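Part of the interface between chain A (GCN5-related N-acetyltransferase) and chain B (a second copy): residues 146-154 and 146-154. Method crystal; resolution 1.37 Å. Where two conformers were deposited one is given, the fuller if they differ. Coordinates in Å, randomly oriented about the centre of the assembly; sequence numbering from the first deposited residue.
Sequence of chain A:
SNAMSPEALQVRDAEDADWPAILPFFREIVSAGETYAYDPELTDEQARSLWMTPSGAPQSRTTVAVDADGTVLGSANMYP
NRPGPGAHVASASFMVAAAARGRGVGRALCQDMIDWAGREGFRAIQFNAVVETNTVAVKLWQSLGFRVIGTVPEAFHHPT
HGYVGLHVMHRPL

Chain A, residues 146-154: FRVIGTVPE
Chain B 146-154: FRVIGTVPE

Two copies of one strand, centred on G150, pack across an exact two-fold axis. Their N-to-C directions lie 157° apart, so they run nearly antiparallel, and their axes approach to 5.2 Å. The register centres on G150, with G150(A) CA 4.7 Å from G150(B) CA. No direct hydrogen bond crosses; waters bridge the backbones instead. Each contact below has a two-fold mate.

F146(A), phi/psi -80/148 and chi1 m, is buried but out of reach. R147(A) is extended (-127/156), with chi1 p, chi2 t and chi3 t. Its CB points sideways, but its end comes nearer: R147(A) NH1 lies 4.3 Å from P153(B) CG. A water accepts from R147(A) NH1 (3.3 Å) and donates to T151(B) O (2.6 Å). V148(A), -78/119 and chi1 t, makes no contact.

I149(A) breaks the extended run at -78/-36. Its CA-to-CB bond points toward the other stretch; chi1 and chi2 are both m. I149(A) CG2 sits 3.4 Å from T151(B) O and 4.1 Å from V152(B) CG2. I149(A) CD1 packs 4.2 Å from P153(B) CD. The carbonyl I149(A) O is 4.1 Å from I149(B) O, and a water at either of two close sites donates to both. Another water donates to I149(A) O and accepts from T151(B) N, both at 2.9 Å.

G150(A), 177/170, has its CA 3.7 Å from I149(B) O. An ideal CB here would clash with that oxygen at 2.4 Å, so the close approach depends on glycine.

The CA-to-CB bond of T151(A), -132/125 and chi1 m, points away; its OG1 is hydrogen-bonded elsewhere in the structure. V152(A), -82/117 and chi1 t, is buried; the CA-to-CB bond of V152(A) points sideways, and V152(A) CG2 is 4.1 Å from I149(B) CG2. At P153(A), -72/149 with C-gamma endo pucker, the chain turns a corner. E154(A), 50/36, is exposed and out of reach.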

# COMPACT_ATOMS: atom_id res chain seq x y z
N PHE A 146 -5.56 -17.57 5.62
CA PHE A 146 -4.99 -16.28 5.98
C PHE A 146 -5.11 -16.04 7.47
O PHE A 146 -6.06 -16.48 8.09
CB PHE A 146 -5.70 -15.13 5.25
CG PHE A 146 -5.40 -15.04 3.79
CD1 PHE A 146 -6.08 -15.82 2.89
CD2 PHE A 146 -4.53 -14.09 3.32
CE1 PHE A 146 -5.78 -15.75 1.55
CE2 PHE A 146 -4.22 -14.03 1.97
CZ PHE A 146 -4.88 -14.82 1.09
N ARG A 147 -4.15 -15.32 8.02
CA ARG A 147 -4.24 -14.88 9.40
C ARG A 147 -4.02 -13.40 9.51
O ARG A 147 -3.37 -12.77 8.67
CB ARG A 147 -3.23 -15.59 10.31
CG ARG A 147 -1.78 -15.20 10.11
CD ARG A 147 -0.84 -15.72 11.23
NE ARG A 147 0.59 -15.54 10.90
CZ ARG A 147 1.43 -14.76 11.57
NH1 ARG A 147 2.71 -14.66 11.17
NH2 ARG A 147 1.02 -14.09 12.63
N VAL A 148 -4.55 -12.84 10.60
CA VAL A 148 -4.33 -11.45 10.90
C VAL A 148 -2.91 -11.30 11.51
O VAL A 148 -2.59 -11.90 12.52
CB VAL A 148 -5.37 -10.93 11.86
CG1 VAL A 148 -5.08 -9.47 12.26
CG2 VAL A 148 -6.75 -11.01 11.22
N ILE A 149 -2.06 -10.51 10.84
CA ILE A 149 -0.68 -10.17 11.27
C ILE A 149 -0.74 -9.08 12.34
O ILE A 149 0.08 -9.01 13.23
CB ILE A 149 0.14 -9.63 9.98
CG1 ILE A 149 0.37 -10.75 8.99
CG2 ILE A 149 1.40 -8.87 10.32
CD1 ILE A 149 1.13 -11.89 9.61
N GLY A 150 -1.69 -8.19 12.18
CA GLY A 150 -1.90 -7.08 13.10
C GLY A 150 -3.05 -6.21 12.58
O GLY A 150 -3.54 -6.42 11.46
N THR A 151 -3.50 -5.28 13.40
CA THR A 151 -4.62 -4.41 13.05
C THR A 151 -4.25 -2.97 13.36
O THR A 151 -3.81 -2.66 14.47
CB THR A 151 -5.87 -4.81 13.85
OG1 THR A 151 -6.12 -6.21 13.67
CG2 THR A 151 -7.07 -3.97 13.38
N VAL A 152 -4.35 -2.12 12.36
CA VAL A 152 -4.13 -0.70 12.54
C VAL A 152 -5.44 -0.11 13.10
O VAL A 152 -6.47 -0.18 12.42
CB VAL A 152 -3.72 0.01 11.24
CG1 VAL A 152 -3.44 1.47 11.53
CG2 VAL A 152 -2.51 -0.67 10.56
N PRO A 153 -5.39 0.43 14.31
CA PRO A 153 -6.66 0.85 14.92
C PRO A 153 -7.23 2.08 14.24
O PRO A 153 -6.49 2.97 13.82
CB PRO A 153 -6.26 1.18 16.35
CG PRO A 153 -4.83 1.58 16.25
CD PRO A 153 -4.25 0.70 15.18
N GLU A 154 -8.57 2.18 14.23
CA GLU A 154 -9.27 3.39 13.81
C GLU A 154 -8.78 3.92 12.46
O GLU A 154 -8.84 5.12 12.21
CB GLU A 154 -9.20 4.45 14.92
CG GLU A 154 -10.00 4.09 16.15
CD GLU A 154 -10.17 5.23 17.11
OE1 GLU A 154 -11.19 5.24 17.80
OE2 GLU A 154 -9.28 6.03 17.28
N PHE B 146 6.25 5.93 17.23
CA PHE B 146 5.67 4.86 16.43
C PHE B 146 5.86 3.52 17.10
O PHE B 146 6.85 3.30 17.77
CB PHE B 146 6.32 4.79 15.04
CG PHE B 146 5.95 5.91 14.12
CD1 PHE B 146 6.61 7.12 14.19
CD2 PHE B 146 5.03 5.71 13.12
CE1 PHE B 146 6.24 8.15 13.37
CE2 PHE B 146 4.65 6.76 12.29
CZ PHE B 146 5.29 7.96 12.38
N ARG B 147 4.91 2.63 16.89
CA ARG B 147 5.05 1.25 17.34
C ARG B 147 4.81 0.29 16.22
O ARG B 147 4.09 0.58 15.24
CB ARG B 147 4.11 0.92 18.50
CG ARG B 147 2.64 0.81 18.13
CD ARG B 147 1.77 0.19 19.25
NE ARG B 147 0.33 0.31 18.98
CZ ARG B 147 -0.51 -0.71 18.79
NH1 ARG B 147 -1.81 -0.47 18.54
NH2 ARG B 147 -0.06 -1.96 18.85
N VAL B 148 5.37 -0.91 16.37
CA VAL B 148 5.13 -1.98 15.44
C VAL B 148 3.74 -2.60 15.74
O VAL B 148 3.49 -3.06 16.84
CB VAL B 148 6.21 -3.04 15.53
CG1 VAL B 148 5.90 -4.22 14.60
CG2 VAL B 148 7.56 -2.43 15.16
N ILE B 149 2.84 -2.53 14.76
CA ILE B 149 1.47 -3.12 14.80
C ILE B 149 1.56 -4.62 14.54
O ILE B 149 0.79 -5.40 15.05
CB ILE B 149 0.58 -2.41 13.65
CG1 ILE B 149 0.34 -0.96 13.98
CG2 ILE B 149 -0.68 -3.16 13.29
CD1 ILE B 149 -0.37 -0.80 15.31
N GLY B 150 2.48 -4.99 13.68
CA GLY B 150 2.71 -6.38 13.32
C GLY B 150 3.81 -6.44 12.25
O GLY B 150 4.25 -5.40 11.74
N THR B 151 4.27 -7.64 11.96
CA THR B 151 5.35 -7.85 11.00
C THR B 151 4.96 -8.95 10.03
O THR B 151 4.57 -10.05 10.45
CB THR B 151 6.65 -8.23 11.73
OG1 THR B 151 6.93 -7.25 12.74
CG2 THR B 151 7.81 -8.31 10.71
N VAL B 152 5.00 -8.64 8.75
CA VAL B 152 4.75 -9.63 7.72
C VAL B 152 6.07 -10.39 7.51
O VAL B 152 7.07 -9.78 7.11
CB VAL B 152 4.26 -9.00 6.41
CG1 VAL B 152 3.96 -10.10 5.40
CG2 VAL B 152 3.04 -8.08 6.62
N PRO B 153 6.07 -11.69 7.78
CA PRO B 153 7.35 -12.40 7.74
C PRO B 153 7.86 -12.56 6.32
O PRO B 153 7.07 -12.76 5.39
CB PRO B 153 7.01 -13.76 8.34
CG PRO B 153 5.57 -13.95 8.02
CD PRO B 153 4.96 -12.58 8.13
N GLU B 154 9.19 -12.58 6.17
CA GLU B 154 9.85 -12.93 4.91
C GLU B 154 9.28 -12.17 3.71
O GLU B 154 9.29 -12.66 2.59
CB GLU B 154 9.80 -14.45 4.70
CG GLU B 154 10.67 -15.22 5.68
CD GLU B 154 10.85 -16.66 5.31
OE1 GLU B 154 11.91 -17.20 5.66
OE2 GLU B 154 9.95 -17.29 4.81
O HOH W 1 4.57 -12.13 12.04
O HOH W 2 2.89 -9.67 13.56
O HOH W 3 0.89 -8.02 16.01
O HOH W 4 0.08 -8.25 15.91
O HOH W 5 -1.99 -5.35 15.91
O HOH W 6 -3.68 -2.71 17.09